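Local coordinates for extracellular ligand-binding receptor (Desulfohalobium retbaense DSM 5692, PDB 5ERE), which probably acts as a sensor receptor whose leucine-binding-protein-like domain holds 2-oxo-4-methylpentanoic acid and whose Cache-type domain, in this structure, holds a cytosine, at residues V401-Q411 with S424-G432; N375-A386 with I450-F461. All blocks are in the same frame, centred on the assembly; numbering follows the deposited sequence.

Contact 1 of 2, residues V401-Q411 with S424-G432; sequences VIGEDISGQEQ and SQAIKMVEG. With CYT (6-aminopyrimidin-2(1H)-one), chain C.
Val430 packs against Val401, Glu404 and Ile406, and Ile427 against Gln409, where two segments of a Cache-type (PAS-like) sensor domain close round its cytosine pocket. The Gln409 chain is extended beyond CG (chi2 -173°), which brings the amide to the rim of the base. NE2 gives an almost straight hydrogen bond to cytosine O2 (2.9 Å, 171°). OE1 of the same amide lies 2.7 Å from cytosine N1. Gln411 helps fix the amide's rotation: its NE2 donates to Gln409 OE1 in the carbonyl plane, at 2.9 Å. Asp437 also accepts from Gln411 NE2. The backbone N of Val430 donates to cytosine O2 too, so two N-H groups grip this oxygen. A leucine in place of Gln409 would probably leave cytosine O2 with the Val430 N-H alone of these two, take the amide oxygen from beside N1, and cost Gln411 NE2 one of its two acceptors.

The Glu431 carboxylate makes a two-pronged pair with the base. OE1 accepts from cytosine N3 at 2.7 Å, and OE2 accepts from cytosine N4. Two side chains flank the base from opposite sides of its plane, both near its rim. Met429, present as selenomethionine, sets SE by the C2 carbonyl, 3.4 Å from cytosine C2. Ile406 CD1 sits by the N1-C6 edge, 3.6 Å from cytosine C6. The branches of Val430 divide the apolar work. CG1 meets Ile406, which crosses Val430 at about a right angle, and Glu404, which runs past it in the opposite direction. CG2 meets Val401 CG1. At the far end, Glu410 OE2 forms a salt bridge with Arg414, outside both segments. OE1 accepts a hydrogen bond from the backbone N of Gln425 at 3.1 Å, on its anti side and 29° out of the carboxylate plane.

Contact 2 of 2, residues N375-A386 with I450-F461; sequences NQYAYNCVTVDA and IGSVSVLTQPDF. With CYT (6-aminopyrimidin-2(1H)-one), chain C.
Two antiparallel strands of the sensor-domain sheet, 378-385 and 449-457, pair with a classic beta bulge where Tyr379 and Asn380 both face Leu456. Tyr379 N donates to Leu456 O at 2.7 Å, and Leu456 N returns a bond to Asn380 O. Val384 and Ser452 form a hydrogen-bonded pair. Next to it, Gly451 suits its place, since a CB there would clash with Val384 O. Beyond the bulge, Gln458 bends at chi2 (-86°), and its NE2 reaches Ala378 O at 2.9 Å from above the carbonyl plane. Phe461 makes an offset edge-to-face pair with Tyr377, planes at 89°, its CD1 nearest to Tyr377 CB. Cys381 SG and Val455 CG2 meet at 3.9 Å on the face covered by helices 324-357 and 362-374. The other face, with Asn380, Val382, Ser454 and Leu456, lines the cytosine pocket. A water accepts from cytosine N4 at 2.8 Å and donates to Asn380 OD1 (3.0 Å) and Ser454 OG (2.8 Å). ND2 of the same amide bonds Glu431. Asp437 also bonds Ser454 OG. The strand pair thus meets the amino group through a water and the apolar Val382 CG1 and Leu456 CD2, probably adding to binding beside the direct N4-Glu431 bond.

Contact 1 is nested in the chain loop closed by contact 2, and both line the same cytosine pocket. Strand 427-428 of contact 1 and both strands of contact 2 belong to one antiparallel sheet, whereas 401-411 is mostly loop leading into helix 410-418. Contact 2 is buried, held by regular backbone bonds and by apolar packing under helices. Contact 1 is only partly buried. A single hydrogen bond joins its segments directly, and the base itself does much of the bridging. The contacts meet at Glu431, whose OE2 probably takes a hydrogen bond from Asn380 ND2 at 3.1 Å. Leu456 packs against Met429 and Glu431, so the strand pair and 424-432 meet beside the base.

Contact 1 of 2, residues V401-Q411 with S424-G432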
loop_
_atom_site.group_PDB
_atom_site.type_symbol
_atom_site.label_atom_id
_atom_site.label_comp_id
_atom_site.label_asym_id
_atom_site.label_seq_id
_atom_site.Cartn_x
_atom_site.Cartn_y
_atom_site.Cartn_z
ATOM N N VAL A 401 -0.386 29.913 25.787
ATOM C CA VAL A 401 0.849 29.298 26.286
ATOM C C VAL A 401 1.877 30.381 26.621
ATOM O O VAL A 401 2.842 30.112 27.302
ATOM C CB VAL A 401 1.436 28.273 25.274
ATOM C CG1 VAL A 401 0.356 27.291 24.874
ATOM C CG2 VAL A 401 2.011 28.969 24.037
ATOM N N ILE A 402 1.664 31.616 26.177
ATOM C CA ILE A 402 2.632 32.666 26.500
ATOM C C ILE A 402 2.641 32.876 28.001
ATOM O O ILE A 402 1.599 32.876 28.644
ATOM C CB ILE A 402 2.334 33.984 25.776
ATOM C CG1 ILE A 402 2.666 33.849 24.279
ATOM C CG2 ILE A 402 3.143 35.120 26.386
ATOM C CD1 ILE A 402 2.083 34.944 23.406
ATOM N N GLY A 403 3.843 32.985 28.556
ATOM C CA GLY A 403 4.020 33.078 29.993
ATOM C C GLY A 403 4.241 31.746 30.687
ATOM O O GLY A 403 4.610 31.698 31.860
ATOM N N GLU A 404 4.000 30.647 29.991
ATOM C CA GLU A 404 4.237 29.344 30.591
ATOM C C GLU A 404 5.730 29.084 30.880
ATOM O O GLU A 404 6.594 29.315 30.030
ATOM C CB GLU A 404 3.664 28.249 29.694
ATOM C CG GLU A 404 2.137 28.130 29.771
ATOM C CD GLU A 404 1.660 27.249 30.916
ATOM O OE1 GLU A 404 2.506 26.759 31.698
ATOM O OE2 GLU A 404 0.438 27.043 31.031
ATOM N N ASP A 405 6.007 28.621 32.100
ATOM C CA ASP A 405 7.362 28.245 32.547
ATOM C C ASP A 405 7.654 26.812 32.134
ATOM O O ASP A 405 7.045 25.886 32.666
ATOM C CB ASP A 405 7.480 28.402 34.078
ATOM C CG ASP A 405 8.827 27.941 34.657
ATOM O OD1 ASP A 405 9.817 27.646 33.932
ATOM O OD2 ASP A 405 8.893 27.891 35.901
ATOM N N ILE A 406 8.564 26.635 31.175
ATOM C CA ILE A 406 8.972 25.293 30.727
ATOM C C ILE A 406 10.459 25.057 31.045
ATOM O O ILE A 406 11.135 24.257 30.379
ATOM C CB ILE A 406 8.685 25.111 29.205
ATOM C CG1 ILE A 406 9.543 26.075 28.371
ATOM C CG2 ILE A 406 7.175 25.359 28.914
ATOM C CD1 ILE A 406 9.476 25.832 26.895
ATOM N N SER A 407 10.964 25.765 32.057
ATOM C CA SER A 407 12.385 25.703 32.420
ATOM C C SER A 407 12.795 24.325 32.981
ATOM O O SER A 407 13.983 24.021 33.053
ATOM C CB SER A 407 12.740 26.794 33.440
ATOM O OG SER A 407 12.094 26.578 34.675
ATOM N N GLY A 408 11.801 23.519 33.355
ATOM C CA GLY A 408 11.996 22.184 33.907
ATOM C C GLY A 408 11.860 21.076 32.868
ATOM O O GLY A 408 12.047 19.909 33.179
ATOM N N GLN A 409 11.553 21.425 31.620
ATOM C CA GLN A 409 11.469 20.409 30.575
ATOM C C GLN A 409 12.892 19.923 30.227
ATOM O O GLN A 409 13.833 20.712 30.115
ATOM C CB GLN A 409 10.722 20.947 29.343
ATOM C CG GLN A 409 9.230 21.195 29.624
ATOM C CD GLN A 409 8.398 21.574 28.387
ATOM O OE1 GLN A 409 8.897 21.655 27.259
ATOM N NE2 GLN A 409 7.123 21.837 28.616
ATOM N N GLU A 410 13.042 18.623 30.071
ATOM C CA GLU A 410 14.395 18.035 29.995
ATOM C C GLU A 410 15.236 18.654 28.846
ATOM O O GLU A 410 16.413 18.961 29.035
ATOM C CB GLU A 410 14.295 16.505 29.870
ATOM C CG GLU A 410 13.754 15.940 28.550
ATOM C CD GLU A 410 14.826 15.869 27.463
ATOM O OE1 GLU A 410 14.462 15.865 26.266
ATOM O OE2 GLU A 410 16.034 15.832 27.806
ATOM N N GLN A 411 14.624 18.883 27.681
ATOM C CA GLN A 411 15.351 19.472 26.536
ATOM C C GLN A 411 15.744 20.920 26.774
ATOM O O GLN A 411 16.758 21.387 26.243
ATOM C CB GLN A 411 14.529 19.366 25.244
ATOM C CG GLN A 411 13.460 20.459 24.986
ATOM C CD GLN A 411 12.216 20.260 25.842
ATOM O OE1 GLN A 411 12.223 19.474 26.778
ATOM N NE2 GLN A 411 11.123 20.921 25.470
ATOM N N SER A 424 13.818 17.119 21.768
ATOM C CA SER A 424 13.341 16.554 23.029
ATOM C C SER A 424 12.977 15.077 22.894
ATOM O O SER A 424 12.759 14.556 21.798
ATOM C CB SER A 424 12.118 17.330 23.565
ATOM O OG SER A 424 10.946 17.008 22.839
ATOM N N GLN A 425 12.927 14.398 24.039
ATOM C CA GLN A 425 12.213 13.140 24.170
ATOM C C GLN A 425 10.725 13.446 24.006
ATOM O O GLN A 425 10.349 14.590 24.086
ATOM C CB GLN A 425 12.446 12.520 25.558
ATOM C CG GLN A 425 13.870 12.324 25.982
ATOM C CD GLN A 425 14.612 11.292 25.130
ATOM O OE1 GLN A 425 13.998 10.465 24.442
ATOM N NE2 GLN A 425 15.938 11.341 25.170
ATOM N N ALA A 426 9.892 12.426 23.836
ATOM C CA ALA A 426 8.434 12.609 23.780
ATOM C C ALA A 426 7.856 12.861 25.174
ATOM O O ALA A 426 7.768 11.950 25.984
ATOM C CB ALA A 426 7.790 11.393 23.149
ATOM N N ILE A 427 7.510 14.105 25.467
ATOM C CA ILE A 427 7.118 14.501 26.816
ATOM C C ILE A 427 5.824 15.287 26.707
ATOM O O ILE A 427 5.445 15.716 25.622
ATOM C CB ILE A 427 8.206 15.367 27.537
ATOM C CG1 ILE A 427 8.502 16.659 26.720
ATOM C CG2 ILE A 427 9.510 14.559 27.781
ATOM C CD1 ILE A 427 9.409 17.677 27.440
ATOM N N LYS A 428 5.145 15.466 27.833
ATOM C CA LYS A 428 3.890 16.233 27.869
ATOM C C LYS A 428 4.181 17.728 27.701
ATOM O O LYS A 428 4.977 18.326 28.425
ATOM C CB LYS A 428 3.128 15.956 29.173
ATOM C CG LYS A 428 1.755 16.658 29.291
ATOM C CD LYS A 428 0.669 16.015 28.419
ATOM C CE LYS A 428 -0.692 16.691 28.624
ATOM N NZ LYS A 428 -1.321 16.401 29.956
HETATM N N MSE A 429 3.553 18.323 26.702
HETATM C CA MSE A 429 3.757 19.729 26.398
HETATM C C MSE A 429 2.621 20.570 27.036
HETATM O O MSE A 429 1.546 20.032 27.287
HETATM C CB MSE A 429 3.795 19.909 24.885
HETATM C CG MSE A 429 4.864 19.081 24.189
HETATM SE SE MSE A 429 6.655 19.762 24.613
HETATM C CE MSE A 429 7.726 18.343 23.749
ATOM N N VAL A 430 2.846 21.869 27.273
ATOM C CA VAL A 430 1.788 22.736 27.847
ATOM C C VAL A 430 0.562 22.787 26.958
ATOM O O VAL A 430 -0.545 23.093 27.426
ATOM C CB VAL A 430 2.260 24.199 28.097
ATOM C CG1 VAL A 430 3.295 24.256 29.191
ATOM C CG2 VAL A 430 2.777 24.856 26.825
ATOM N N GLU A 431 0.768 22.494 25.670
ATOM C CA GLU A 431 -0.311 22.482 24.693
ATOM C C GLU A 431 -1.327 21.358 24.909
ATOM O O GLU A 431 -2.392 21.383 24.298
ATOM C CB GLU A 431 0.274 22.384 23.278
ATOM C CG GLU A 431 0.933 23.661 22.805
ATOM C CD GLU A 431 2.347 23.897 23.286
ATOM O OE1 GLU A 431 2.947 23.066 24.039
ATOM O OE2 GLU A 431 2.872 24.959 22.898
ATOM N N GLY A 432 -0.984 20.383 25.761
ATOM C CA GLY A 432 -1.905 19.332 26.172
ATOM C C GLY A 432 -1.716 17.938 25.591
ATOM O O GLY A 432 -2.645 17.134 25.624
HETATM N N3 CYT C . 5.576 23.667 24.237
HETATM C C4 CYT C . 6.271 24.210 23.239
HETATM N N1 CYT C . 7.613 23.039 25.301
HETATM C C2 CYT C . 6.212 23.071 25.287
HETATM O O2 CYT C . 5.576 22.523 26.216
HETATM N N4 CYT C . 5.572 24.800 22.229
HETATM C C5 CYT C . 7.709 24.190 23.232
HETATM C C6 CYT C . 8.333 23.602 24.267
#

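Contact 2 of 2, residues N375-A386 with I450-F461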
loop_
_atom_site.group_PDB
_atom_site.type_symbol
_atom_site.label_atom_id
_atom_site.label_comp_id
_atom_site.label_asym_id
_atom_site.label_seq_id
_atom_site.Cartn_x
_atom_site.Cartn_y
_atom_site.Cartn_z
ATOM N N ASN A 375 6.986 24.458 8.164
ATOM C CA ASN A 375 6.992 23.151 8.848
ATOM C C ASN A 375 5.623 22.502 8.832
ATOM O O ASN A 375 4.784 22.725 9.700
ATOM C CB ASN A 375 7.524 23.331 10.268
ATOM C CG ASN A 375 9.041 23.462 10.282
ATOM O OD1 ASN A 375 9.726 22.485 10.033
ATOM N ND2 ASN A 375 9.566 24.675 10.492
ATOM N N GLN A 376 5.396 21.669 7.836
ATOM C CA GLN A 376 4.076 21.124 7.694
ATOM C C GLN A 376 3.725 20.155 8.831
ATOM O O GLN A 376 2.557 19.909 9.026
ATOM C CB GLN A 376 3.916 20.441 6.336
ATOM C CG GLN A 376 4.375 19.030 6.262
ATOM C CD GLN A 376 4.281 18.472 4.851
ATOM O OE1 GLN A 376 5.196 18.630 4.045
ATOM N NE2 GLN A 376 3.168 17.828 4.549
ATOM N N TYR A 377 4.711 19.638 9.575
ATOM C CA TYR A 377 4.438 18.727 10.723
ATOM C C TYR A 377 4.457 19.434 12.068
ATOM O O TYR A 377 4.421 18.786 13.121
ATOM C CB TYR A 377 5.449 17.547 10.742
ATOM C CG TYR A 377 5.261 16.672 9.537
ATOM C CD1 TYR A 377 4.160 15.816 9.441
ATOM C CD2 TYR A 377 6.124 16.777 8.442
ATOM C CE1 TYR A 377 3.955 15.032 8.317
ATOM C CE2 TYR A 377 5.938 15.992 7.315
ATOM C CZ TYR A 377 4.867 15.121 7.258
ATOM O OH TYR A 377 4.694 14.370 6.127
ATOM N N ALA A 378 4.470 20.770 12.035
ATOM C CA ALA A 378 4.380 21.577 13.256
ATOM C C ALA A 378 2.957 21.687 13.774
ATOM O O ALA A 378 2.001 21.758 13.025
ATOM C CB ALA A 378 4.939 22.978 13.015
ATOM N N TYR A 379 2.869 21.729 15.089
ATOM C CA TYR A 379 1.679 22.087 15.794
ATOM C C TYR A 379 1.751 23.576 16.125
ATOM O O TYR A 379 0.785 24.299 15.939
ATOM C CB TYR A 379 1.568 21.251 17.060
ATOM C CG TYR A 379 0.340 21.554 17.857
ATOM C CD1 TYR A 379 -0.867 20.967 17.535
ATOM C CD2 TYR A 379 0.384 22.428 18.925
ATOM C CE1 TYR A 379 -1.998 21.207 18.276
ATOM C CE2 TYR A 379 -0.760 22.688 19.676
ATOM C CZ TYR A 379 -1.940 22.061 19.346
ATOM O OH TYR A 379 -3.069 22.316 20.071
ATOM N N ASN A 380 2.901 24.024 16.637
ATOM C CA ASN A 380 3.173 25.457 16.700
ATOM C C ASN A 380 4.652 25.768 16.867
ATOM O O ASN A 380 5.490 24.867 16.942
ATOM C CB ASN A 380 2.352 26.145 17.807
ATOM C CG ASN A 380 2.720 25.709 19.225
ATOM O OD1 ASN A 380 3.815 25.263 19.502
ATOM N ND2 ASN A 380 1.786 25.897 20.140
ATOM N N CYS A 381 4.950 27.057 16.927
ATOM C CA CYS A 381 6.301 27.566 17.085
ATOM C C CYS A 381 6.325 28.623 18.167
ATOM O O CYS A 381 5.442 29.487 18.239
ATOM C CB CYS A 381 6.838 28.157 15.761
ATOM S SG CYS A 381 6.798 27.059 14.330
ATOM N N VAL A 382 7.340 28.558 19.015
ATOM C CA VAL A 382 7.484 29.520 20.086
ATOM C C VAL A 382 8.892 30.048 20.200
ATOM O O VAL A 382 9.870 29.447 19.701
ATOM C CB VAL A 382 7.086 28.933 21.441
ATOM C CG1 VAL A 382 5.659 28.442 21.426
ATOM C CG2 VAL A 382 8.041 27.801 21.845
ATOM N N THR A 383 8.995 31.181 20.878
ATOM C CA THR A 383 10.264 31.632 21.402
ATOM C C THR A 383 10.164 31.545 22.904
ATOM O O THR A 383 9.072 31.654 23.463
ATOM C CB THR A 383 10.627 33.058 20.955
ATOM O OG1 THR A 383 9.571 33.963 21.291
ATOM C CG2 THR A 383 10.882 33.063 19.469
ATOM N N VAL A 384 11.328 31.332 23.517
ATOM C CA VAL A 384 11.498 31.038 24.939
ATOM C C VAL A 384 12.697 31.840 25.450
ATOM O O VAL A 384 13.795 31.713 24.903
ATOM C CB VAL A 384 11.754 29.527 25.185
ATOM C CG1 VAL A 384 11.881 29.226 26.679
ATOM C CG2 VAL A 384 10.652 28.685 24.564
ATOM N N ASP A 385 12.507 32.655 26.485
ATOM C CA ASP A 385 13.591 33.526 26.959
ATOM C C ASP A 385 14.620 32.818 27.856
ATOM O O ASP A 385 14.492 31.625 28.191
ATOM C CB ASP A 385 13.018 34.764 27.694
ATOM C CG ASP A 385 12.307 34.431 29.011
ATOM O OD1 ASP A 385 12.565 33.370 29.627
ATOM O OD2 ASP A 385 11.481 35.271 29.450
ATOM N N ALA A 386 15.637 33.577 28.253
ATOM C CA ALA A 386 16.775 33.035 29.001
ATOM C C ALA A 386 16.340 32.395 30.331
ATOM O O ALA A 386 17.112 31.661 30.944
ATOM C CB ALA A 386 17.813 34.142 29.229
ATOM N N ILE A 450 20.154 34.692 24.414
ATOM C CA ILE A 450 18.906 35.353 24.795
ATOM C C ILE A 450 17.709 34.390 24.873
ATOM O O ILE A 450 16.621 34.800 25.218
ATOM C CB ILE A 450 18.603 36.502 23.834
ATOM C CG1 ILE A 450 18.332 36.014 22.409
ATOM C CG2 ILE A 450 19.788 37.468 23.817
ATOM C CD1 ILE A 450 17.865 37.143 21.469
ATOM N N GLY A 451 17.926 33.109 24.581
ATOM C CA GLY A 451 16.858 32.129 24.670
ATOM C C GLY A 451 16.849 31.202 23.485
ATOM O O GLY A 451 17.902 30.874 22.926
ATOM N N SER A 452 15.662 30.795 23.060
ATOM C CA SER A 452 15.586 29.742 22.058
ATOM C C SER A 452 14.329 29.844 21.229
ATOM O O SER A 452 13.346 30.452 21.644
ATOM C CB SER A 452 15.648 28.361 22.727
ATOM O OG SER A 452 14.575 28.206 23.656
ATOM N N VAL A 453 14.380 29.207 20.063
ATOM C CA VAL A 453 13.251 29.125 19.172
ATOM C C VAL A 453 12.953 27.662 18.907
ATOM O O VAL A 453 13.871 26.832 18.754
ATOM C CB VAL A 453 13.517 29.935 17.860
ATOM C CG1 VAL A 453 14.743 29.417 17.118
ATOM C CG2 VAL A 453 12.303 29.926 16.946
ATOM N N SER A 454 11.654 27.354 18.897
ATOM C CA SER A 454 11.112 25.976 18.900
ATOM C C SER A 454 10.107 25.636 17.784
ATOM O O SER A 454 9.309 26.485 17.368
ATOM C CB SER A 454 10.430 25.733 20.241
ATOM O OG SER A 454 9.489 24.666 20.197
ATOM N N VAL A 455 10.181 24.408 17.271
ATOM C CA VAL A 455 9.065 23.790 16.544
ATOM C C VAL A 455 8.621 22.611 17.377
ATOM O O VAL A 455 9.426 21.747 17.665
ATOM C CB VAL A 455 9.426 23.292 15.123
ATOM C CG1 VAL A 455 8.272 22.501 14.503
ATOM C CG2 VAL A 455 9.746 24.480 14.205
ATOM N N LEU A 456 7.347 22.621 17.761
ATOM C CA LEU A 456 6.703 21.491 18.396
ATOM C C LEU A 456 5.928 20.695 17.333
ATOM O O LEU A 456 5.108 21.243 16.595
ATOM C CB LEU A 456 5.775 21.991 19.524
ATOM C CG LEU A 456 4.762 20.993 20.068
ATOM C CD1 LEU A 456 5.448 19.831 20.739
ATOM C CD2 LEU A 456 3.789 21.689 21.058
ATOM N N THR A 457 6.187 19.396 17.237
ATOM C CA THR A 457 5.533 18.580 16.201
ATOM C C THR A 457 4.080 18.217 16.608
ATOM O O THR A 457 3.730 18.281 17.764
ATOM C CB THR A 457 6.324 17.288 15.904
ATOM O OG1 THR A 457 6.485 16.563 17.118
ATOM C CG2 THR A 457 7.699 17.596 15.330
ATOM N N GLN A 458 3.266 17.862 15.622
ATOM C CA GLN A 458 1.885 17.408 15.792
ATOM C C GLN A 458 1.803 16.182 16.694
ATOM O O GLN A 458 2.766 15.445 16.737
ATOM C CB GLN A 458 1.301 17.034 14.436
ATOM C CG GLN A 458 1.047 18.204 13.472
ATOM C CD GLN A 458 -0.312 18.866 13.688
ATOM O OE1 GLN A 458 -1.275 18.208 14.092
ATOM N NE2 GLN A 458 -0.401 20.171 13.405
ATOM N N PRO A 459 0.658 15.969 17.378
ATOM C CA PRO A 459 0.449 14.776 18.211
ATOM C C PRO A 459 0.583 13.489 17.417
ATOM O O PRO A 459 1.040 12.515 17.980
ATOM C CB PRO A 459 -0.994 14.919 18.728
ATOM C CG PRO A 459 -1.420 16.277 18.469
ATOM C CD PRO A 459 -0.522 16.865 17.389
ATOM N N ASP A 460 0.196 13.477 16.146
ATOM C CA ASP A 460 0.255 12.257 15.344
ATOM C C ASP A 460 1.415 12.292 14.341
ATOM O O ASP A 460 1.301 11.762 13.241
ATOM C CB ASP A 460 -1.047 12.038 14.588
ATOM C CG ASP A 460 -1.296 13.111 13.556
ATOM O OD1 ASP A 460 -0.700 14.206 13.722
ATOM O OD2 ASP A 460 -2.035 12.844 12.572
ATOM N N PHE A 461 2.514 12.929 14.738
ATOM C CA PHE A 461 3.680 13.123 13.873
ATOM C C PHE A 461 4.163 11.788 13.268
ATOM O O PHE A 461 4.201 11.593 12.052
ATOM C CB PHE A 461 4.810 13.803 14.687
ATOM C CG PHE A 461 6.136 13.863 13.959
ATOM C CD1 PHE A 461 6.346 14.800 12.929
ATOM C CD2 PHE A 461 7.152 13.007 14.288
ATOM C CE1 PHE A 461 7.544 14.847 12.255
ATOM C CE2 PHE A 461 8.368 13.054 13.604
ATOM C CZ PHE A 461 8.562 13.965 12.603
HETATM N N3 CYT C . 5.576 23.667 24.237
HETATM C C4 CYT C . 6.271 24.210 23.239
HETATM N N1 CYT C . 7.613 23.039 25.301
HETATM C C2 CYT C . 6.212 23.071 25.287
HETATM O O2 CYT C . 5.576 22.523 26.216
HETATM N N4 CYT C . 5.572 24.800 22.229
HETATM C C5 CYT C . 7.709 24.190 23.232
HETATM C C6 CYT C . 8.333 23.602 24.267
HETATM O O HOH W 1 6.831 25.341 19.759
#